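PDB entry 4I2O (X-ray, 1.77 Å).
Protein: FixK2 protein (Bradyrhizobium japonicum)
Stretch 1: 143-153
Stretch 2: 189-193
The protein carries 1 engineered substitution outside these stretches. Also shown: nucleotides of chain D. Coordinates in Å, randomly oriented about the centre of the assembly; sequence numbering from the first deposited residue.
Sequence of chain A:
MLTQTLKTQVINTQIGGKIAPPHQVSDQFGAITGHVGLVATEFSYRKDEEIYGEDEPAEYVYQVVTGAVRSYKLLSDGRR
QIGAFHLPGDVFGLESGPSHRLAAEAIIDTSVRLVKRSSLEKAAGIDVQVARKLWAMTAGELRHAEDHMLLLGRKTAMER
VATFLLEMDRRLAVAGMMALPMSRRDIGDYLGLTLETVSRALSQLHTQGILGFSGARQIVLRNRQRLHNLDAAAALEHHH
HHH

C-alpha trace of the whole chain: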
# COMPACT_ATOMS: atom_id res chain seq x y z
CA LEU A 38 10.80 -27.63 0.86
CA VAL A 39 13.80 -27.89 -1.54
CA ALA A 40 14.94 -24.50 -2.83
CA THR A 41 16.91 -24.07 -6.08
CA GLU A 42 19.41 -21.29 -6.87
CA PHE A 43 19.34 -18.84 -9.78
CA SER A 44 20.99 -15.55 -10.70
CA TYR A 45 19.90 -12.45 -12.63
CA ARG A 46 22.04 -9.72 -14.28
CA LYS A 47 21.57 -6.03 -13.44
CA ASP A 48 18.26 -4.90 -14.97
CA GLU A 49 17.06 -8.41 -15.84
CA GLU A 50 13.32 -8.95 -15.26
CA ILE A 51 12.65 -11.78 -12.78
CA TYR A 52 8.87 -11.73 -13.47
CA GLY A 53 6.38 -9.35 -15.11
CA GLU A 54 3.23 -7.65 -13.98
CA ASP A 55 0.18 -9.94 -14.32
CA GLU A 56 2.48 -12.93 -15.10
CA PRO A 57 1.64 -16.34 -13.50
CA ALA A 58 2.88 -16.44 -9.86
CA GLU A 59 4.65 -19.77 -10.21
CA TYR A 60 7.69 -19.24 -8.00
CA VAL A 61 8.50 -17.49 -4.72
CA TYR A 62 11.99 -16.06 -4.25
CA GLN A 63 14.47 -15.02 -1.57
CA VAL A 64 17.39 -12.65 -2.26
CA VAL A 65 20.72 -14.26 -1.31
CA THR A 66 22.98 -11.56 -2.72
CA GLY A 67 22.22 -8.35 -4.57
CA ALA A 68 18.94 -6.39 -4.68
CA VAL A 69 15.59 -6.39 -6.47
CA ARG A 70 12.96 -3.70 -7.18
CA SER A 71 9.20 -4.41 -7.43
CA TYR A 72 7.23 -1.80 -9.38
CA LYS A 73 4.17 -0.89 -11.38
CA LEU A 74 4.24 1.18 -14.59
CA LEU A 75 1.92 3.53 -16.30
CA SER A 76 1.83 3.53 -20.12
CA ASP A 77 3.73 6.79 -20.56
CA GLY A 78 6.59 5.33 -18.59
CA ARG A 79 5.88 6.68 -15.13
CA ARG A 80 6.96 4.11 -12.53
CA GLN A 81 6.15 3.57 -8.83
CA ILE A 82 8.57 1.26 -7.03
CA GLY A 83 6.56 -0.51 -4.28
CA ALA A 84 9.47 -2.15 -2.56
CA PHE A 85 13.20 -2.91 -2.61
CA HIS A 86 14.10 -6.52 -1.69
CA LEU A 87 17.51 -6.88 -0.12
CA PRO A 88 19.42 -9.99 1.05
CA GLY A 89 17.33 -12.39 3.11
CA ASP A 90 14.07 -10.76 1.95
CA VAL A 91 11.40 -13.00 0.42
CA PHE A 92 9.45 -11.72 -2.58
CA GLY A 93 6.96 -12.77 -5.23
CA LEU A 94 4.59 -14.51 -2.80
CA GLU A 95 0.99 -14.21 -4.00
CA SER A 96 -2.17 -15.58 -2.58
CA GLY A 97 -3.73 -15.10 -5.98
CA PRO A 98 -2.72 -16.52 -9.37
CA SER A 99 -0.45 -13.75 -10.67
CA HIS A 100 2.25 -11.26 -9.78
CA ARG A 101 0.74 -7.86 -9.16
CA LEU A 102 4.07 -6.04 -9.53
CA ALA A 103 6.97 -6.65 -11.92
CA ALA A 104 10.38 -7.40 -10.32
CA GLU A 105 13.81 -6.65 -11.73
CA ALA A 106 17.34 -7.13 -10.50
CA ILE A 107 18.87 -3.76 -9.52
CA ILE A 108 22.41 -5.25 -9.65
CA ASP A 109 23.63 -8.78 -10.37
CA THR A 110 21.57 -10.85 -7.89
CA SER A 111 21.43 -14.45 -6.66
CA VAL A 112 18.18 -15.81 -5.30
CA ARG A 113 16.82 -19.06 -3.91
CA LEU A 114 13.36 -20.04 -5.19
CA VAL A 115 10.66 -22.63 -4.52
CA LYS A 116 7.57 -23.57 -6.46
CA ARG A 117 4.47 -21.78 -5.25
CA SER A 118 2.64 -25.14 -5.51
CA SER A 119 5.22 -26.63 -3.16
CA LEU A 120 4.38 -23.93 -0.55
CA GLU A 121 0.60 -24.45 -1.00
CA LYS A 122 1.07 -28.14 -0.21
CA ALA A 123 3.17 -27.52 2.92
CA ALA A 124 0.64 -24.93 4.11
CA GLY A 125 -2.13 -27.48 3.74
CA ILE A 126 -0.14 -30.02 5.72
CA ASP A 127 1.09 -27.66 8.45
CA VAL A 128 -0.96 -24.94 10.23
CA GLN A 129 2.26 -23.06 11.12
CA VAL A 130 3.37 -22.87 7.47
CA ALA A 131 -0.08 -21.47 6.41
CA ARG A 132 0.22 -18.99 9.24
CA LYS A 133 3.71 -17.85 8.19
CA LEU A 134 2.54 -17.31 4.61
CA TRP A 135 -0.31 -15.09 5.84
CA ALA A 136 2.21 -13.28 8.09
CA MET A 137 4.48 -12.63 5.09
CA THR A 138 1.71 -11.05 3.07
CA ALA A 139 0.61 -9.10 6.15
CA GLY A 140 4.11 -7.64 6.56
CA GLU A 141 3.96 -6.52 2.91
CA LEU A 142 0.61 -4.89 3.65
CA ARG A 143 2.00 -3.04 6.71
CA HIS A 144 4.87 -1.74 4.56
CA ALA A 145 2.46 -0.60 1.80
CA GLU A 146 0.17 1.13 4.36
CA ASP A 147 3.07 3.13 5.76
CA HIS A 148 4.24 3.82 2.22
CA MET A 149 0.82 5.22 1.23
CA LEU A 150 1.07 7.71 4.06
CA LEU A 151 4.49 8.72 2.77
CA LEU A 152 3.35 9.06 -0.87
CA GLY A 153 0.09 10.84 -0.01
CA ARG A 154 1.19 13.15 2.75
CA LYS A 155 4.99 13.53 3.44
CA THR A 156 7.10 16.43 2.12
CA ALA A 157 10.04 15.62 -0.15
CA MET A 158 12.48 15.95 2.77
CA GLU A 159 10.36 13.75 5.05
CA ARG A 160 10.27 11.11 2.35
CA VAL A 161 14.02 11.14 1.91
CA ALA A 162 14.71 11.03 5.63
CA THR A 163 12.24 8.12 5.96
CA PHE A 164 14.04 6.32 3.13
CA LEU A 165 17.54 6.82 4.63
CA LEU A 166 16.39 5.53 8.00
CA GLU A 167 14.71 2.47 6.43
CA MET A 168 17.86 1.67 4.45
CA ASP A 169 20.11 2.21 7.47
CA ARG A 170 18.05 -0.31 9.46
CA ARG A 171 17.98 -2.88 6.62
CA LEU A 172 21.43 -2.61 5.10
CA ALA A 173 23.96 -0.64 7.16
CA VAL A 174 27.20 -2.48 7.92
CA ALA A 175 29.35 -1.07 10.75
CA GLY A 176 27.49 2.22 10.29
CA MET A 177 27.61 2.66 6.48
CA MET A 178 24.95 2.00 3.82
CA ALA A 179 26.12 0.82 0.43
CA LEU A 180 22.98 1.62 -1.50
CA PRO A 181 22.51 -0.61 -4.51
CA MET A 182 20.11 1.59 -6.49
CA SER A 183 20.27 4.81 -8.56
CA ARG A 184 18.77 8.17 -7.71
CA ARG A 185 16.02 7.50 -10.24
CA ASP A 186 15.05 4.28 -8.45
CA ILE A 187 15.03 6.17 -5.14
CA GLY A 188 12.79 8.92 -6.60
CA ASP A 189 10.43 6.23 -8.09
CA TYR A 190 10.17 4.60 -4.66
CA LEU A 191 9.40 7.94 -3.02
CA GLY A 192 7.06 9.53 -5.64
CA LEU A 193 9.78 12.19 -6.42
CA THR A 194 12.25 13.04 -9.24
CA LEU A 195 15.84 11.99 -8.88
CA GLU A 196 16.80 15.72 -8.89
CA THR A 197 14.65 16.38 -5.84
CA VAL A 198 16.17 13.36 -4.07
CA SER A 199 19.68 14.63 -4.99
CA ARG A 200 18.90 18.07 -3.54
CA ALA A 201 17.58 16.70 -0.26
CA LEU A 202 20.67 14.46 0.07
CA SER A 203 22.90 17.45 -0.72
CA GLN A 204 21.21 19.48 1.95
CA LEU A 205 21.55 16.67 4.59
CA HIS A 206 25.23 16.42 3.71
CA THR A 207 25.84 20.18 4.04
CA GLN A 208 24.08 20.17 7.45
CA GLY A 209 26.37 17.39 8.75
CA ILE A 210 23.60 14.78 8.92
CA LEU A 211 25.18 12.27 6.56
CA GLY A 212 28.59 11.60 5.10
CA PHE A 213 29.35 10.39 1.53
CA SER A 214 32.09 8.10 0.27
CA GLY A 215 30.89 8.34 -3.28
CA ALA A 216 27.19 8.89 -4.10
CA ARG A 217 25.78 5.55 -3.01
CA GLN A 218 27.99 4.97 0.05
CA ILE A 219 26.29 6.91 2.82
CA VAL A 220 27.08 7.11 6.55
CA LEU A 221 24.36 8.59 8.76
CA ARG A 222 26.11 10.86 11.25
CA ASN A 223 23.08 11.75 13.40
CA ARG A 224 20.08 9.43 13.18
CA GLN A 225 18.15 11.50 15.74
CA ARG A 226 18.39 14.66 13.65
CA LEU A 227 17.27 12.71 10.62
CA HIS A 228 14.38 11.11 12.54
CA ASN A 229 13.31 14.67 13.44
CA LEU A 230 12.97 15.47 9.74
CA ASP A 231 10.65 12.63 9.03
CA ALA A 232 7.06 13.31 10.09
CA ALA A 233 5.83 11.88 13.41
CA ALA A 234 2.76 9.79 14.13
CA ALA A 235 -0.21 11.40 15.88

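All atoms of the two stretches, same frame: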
# COMPACT_ATOMS: atom_id res chain seq x y z
N ARG A 143 1.62 -4.05 5.73
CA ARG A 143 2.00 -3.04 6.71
C ARG A 143 2.99 -2.09 6.02
O ARG A 143 2.86 -0.88 6.14
CB ARG A 143 2.65 -3.69 7.91
CG ARG A 143 3.15 -2.72 8.98
CD ARG A 143 3.67 -3.48 10.22
NE ARG A 143 4.81 -4.35 9.90
CZ ARG A 143 4.79 -5.68 9.86
NH1 ARG A 143 3.68 -6.39 10.14
NH2 ARG A 143 5.91 -6.33 9.53
N HIS A 144 3.96 -2.64 5.28
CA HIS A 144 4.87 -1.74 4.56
C HIS A 144 4.14 -0.81 3.57
O HIS A 144 4.45 0.38 3.51
CB HIS A 144 5.93 -2.58 3.83
CG HIS A 144 7.09 -1.77 3.32
ND1 HIS A 144 7.05 -1.12 2.12
CD2 HIS A 144 8.33 -1.54 3.85
CE1 HIS A 144 8.22 -0.46 1.93
NE2 HIS A 144 9.00 -0.72 2.96
N ALA A 145 3.17 -1.35 2.82
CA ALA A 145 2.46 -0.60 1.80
C ALA A 145 1.59 0.45 2.47
O ALA A 145 1.50 1.59 1.94
CB ALA A 145 1.59 -1.55 0.88
N GLU A 146 0.96 0.12 3.60
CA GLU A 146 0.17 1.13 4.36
C GLU A 146 1.01 2.33 4.80
O GLU A 146 0.65 3.52 4.61
CB GLU A 146 -0.51 0.48 5.59
CG GLU A 146 -1.64 -0.50 5.19
CD GLU A 146 -2.13 -1.40 6.32
OE1 GLU A 146 -1.42 -1.59 7.34
OE2 GLU A 146 -3.28 -1.89 6.20
N ASP A 147 2.17 2.05 5.37
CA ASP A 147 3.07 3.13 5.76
C ASP A 147 3.49 3.89 4.53
O ASP A 147 3.62 5.15 4.58
CB ASP A 147 4.35 2.56 6.43
CG ASP A 147 4.11 2.04 7.84
OD1 ASP A 147 3.05 2.36 8.45
OD2 ASP A 147 5.00 1.33 8.37
N HIS A 148 3.77 3.16 3.44
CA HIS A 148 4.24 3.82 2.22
C HIS A 148 3.13 4.66 1.58
O HIS A 148 3.43 5.71 1.00
CB HIS A 148 4.80 2.84 1.21
CG HIS A 148 5.96 3.37 0.49
ND1 HIS A 148 7.06 3.94 1.13
CD2 HIS A 148 6.22 3.43 -0.84
CE1 HIS A 148 7.90 4.37 0.21
NE2 HIS A 148 7.42 4.06 -0.99
N MET A 149 1.87 4.27 1.69
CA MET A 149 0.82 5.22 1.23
C MET A 149 0.81 6.52 1.95
O MET A 149 0.59 7.60 1.35
CB MET A 149 -0.57 4.56 1.36
CG MET A 149 -0.77 3.40 0.36
SD MET A 149 -2.49 2.74 0.46
CE MET A 149 -2.52 1.74 1.91
N LEU A 150 1.00 6.48 3.28
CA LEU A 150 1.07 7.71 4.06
C LEU A 150 2.21 8.56 3.54
O LEU A 150 2.09 9.78 3.43
CB LEU A 150 1.27 7.40 5.54
CG LEU A 150 1.42 8.57 6.52
CD1 LEU A 150 0.21 9.52 6.50
CD2 LEU A 150 1.68 8.08 7.95
N LEU A 151 3.36 7.95 3.35
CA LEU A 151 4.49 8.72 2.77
C LEU A 151 4.17 9.34 1.43
O LEU A 151 4.45 10.56 1.21
CB LEU A 151 5.69 7.70 2.62
CG LEU A 151 7.00 8.35 2.04
CD1 LEU A 151 8.20 7.63 2.60
CD2 LEU A 151 7.10 8.29 0.45
N LEU A 152 3.62 8.58 0.49
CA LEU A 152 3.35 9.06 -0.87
C LEU A 152 2.19 10.06 -0.91
O LEU A 152 2.22 11.00 -1.73
CB LEU A 152 3.04 7.93 -1.85
CG LEU A 152 4.18 6.88 -1.99
CD1 LEU A 152 3.62 5.64 -2.71
CD2 LEU A 152 5.32 7.51 -2.87
N GLY A 153 1.23 9.89 -0.03
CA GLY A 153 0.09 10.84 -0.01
C GLY A 153 0.38 12.11 0.76
O GLY A 153 -0.17 13.19 0.43
N ASP A 189 11.64 7.04 -7.77
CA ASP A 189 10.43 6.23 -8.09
C ASP A 189 9.89 5.42 -6.94
O ASP A 189 8.69 5.11 -6.93
CB ASP A 189 10.60 5.32 -9.37
CG ASP A 189 10.76 6.13 -10.62
OD1 ASP A 189 10.29 7.29 -10.63
OD2 ASP A 189 11.25 5.58 -11.64
N TYR A 190 10.70 5.19 -5.90
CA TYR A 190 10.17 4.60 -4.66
C TYR A 190 9.45 5.64 -3.83
O TYR A 190 8.42 5.35 -3.20
CB TYR A 190 11.39 4.08 -3.84
CG TYR A 190 11.10 3.35 -2.51
CD1 TYR A 190 10.21 2.25 -2.44
CD2 TYR A 190 11.74 3.74 -1.36
CE1 TYR A 190 10.03 1.54 -1.24
CE2 TYR A 190 11.56 3.03 -0.15
CZ TYR A 190 10.72 1.94 -0.11
OH TYR A 190 10.55 1.20 1.05
N LEU A 191 9.92 6.88 -3.90
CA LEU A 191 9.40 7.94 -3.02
C LEU A 191 8.40 8.89 -3.71
O LEU A 191 8.00 9.87 -3.09
CB LEU A 191 10.56 8.84 -2.46
CG LEU A 191 11.64 8.07 -1.68
CD1 LEU A 191 12.76 9.06 -1.21
CD2 LEU A 191 10.89 7.38 -0.49
N GLY A 192 8.02 8.64 -4.96
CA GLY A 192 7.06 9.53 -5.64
C GLY A 192 7.68 10.87 -5.96
O GLY A 192 6.98 11.89 -6.01
N LEU A 193 9.00 10.90 -6.16
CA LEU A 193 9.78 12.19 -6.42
C LEU A 193 10.65 12.02 -7.65
O LEU A 193 10.84 10.91 -8.12
CB LEU A 193 10.74 12.50 -5.21
CG LEU A 193 10.06 12.69 -3.84
CD1 LEU A 193 11.14 12.77 -2.73
CD2 LEU A 193 9.20 14.01 -3.91
P DA D 19 9.00 16.13 -7.70
OP1 DA D 19 8.27 14.82 -7.80
OP2 DA D 19 10.47 16.13 -7.42
O5' DA D 19 8.65 16.91 -9.03
C5' DA D 19 7.31 17.21 -9.40
C4' DA D 19 7.32 17.70 -10.85
O4' DA D 19 7.83 19.08 -10.88
C3' DA D 19 8.22 16.94 -11.84
O3' DA D 19 7.38 16.84 -13.05
C2' DA D 19 9.48 17.79 -12.01
C1' DA D 19 8.98 19.21 -11.67
N9 DA D 19 9.95 19.96 -10.89
C8 DA D 19 10.61 19.64 -9.74
N7 DA D 19 11.45 20.57 -9.27
C5 DA D 19 11.31 21.59 -10.19
C6 DA D 19 11.89 22.86 -10.23
N6 DA D 19 12.78 23.30 -9.30
N1 DA D 19 11.56 23.67 -11.27
C2 DA D 19 10.66 23.20 -12.16
N3 DA D 19 10.01 22.04 -12.22
C4 DA D 19 10.41 21.24 -11.20

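Residues 143-153 lie within a longer helix that extends beyond the stretch at both ends. Its backbone bonds follow the i to i+4 pattern, as in His148 N to His144 O at 2.9 Å and Leu152 N to His148 O at 2.9 Å. His144, His148, Leu151 and Leu152 make the contact. The steps from His144 to His148 and from His148 to Leu152 are four residues, and that from His148 to Leu151 is three, so a helix brings them to one side.

The second stretch carries the last part of another helix. Gly192 is the first residue to leave helical phi/psi, with phi 70° and psi 29°. Leu193 follows in an extended conformation. The backbones come nearest at Leu152 CA and Gly192 CA, 6.1 Å apart. Positive phi by itself favours glycine. The packing does too, because an ideal CB on Gly192 would lie 3.0 Å from Leu152 CD2, a clash.

The central polar interaction is a hydrogen bond from His148 NE2 to Tyr190 O, 2.7 Å long with an N-H...O angle of 153°. The acceptor lies near the plane of the imidazole, at its edge, where the N-H points. This bond ties a side chain of the first helix to the backbone of the second stretch.

The same two residues also stack. The rings of His148 and Tyr190 form an offset pair, with centroids 4.3 Å apart and planes inclined by 29°. His148 NE2 sits over one face of the tyrosine ring, 3.6 Å from Tyr190 CD1. The imidazole therefore meets the carbonyl with its edge while it overlaps the ring.

Tyr190 has the largest area covered by the other stretch. Its CA-to-CB bond points sideways, but chi1 is t and the end of the side chain comes nearer to the first helix. Tyr190 OH reaches the edge of the His144 ring, 3.0 Å from His144 CE1 and 3.1 Å from His144 NE2. Both His144 NE2 and Tyr190 OH have hydrogen-bond partners elsewhere in the structure.

The leucines provide the apolar part. Leu151 CD2 packs against Leu191 CD2 at 4.0 Å. The CA-to-CB bond of Leu191 points away, yet its end turns back to make this contact. Leu152 CD2 packs against the backbone, 3.5 Å from Leu191 C and 3.6 Å from Gly192 N.

Just beyond this packing, Leu193 CA lies 3.3 Å from OP1 of DA19 in chain D. The turn after the helix thus runs close to the DNA phosphate.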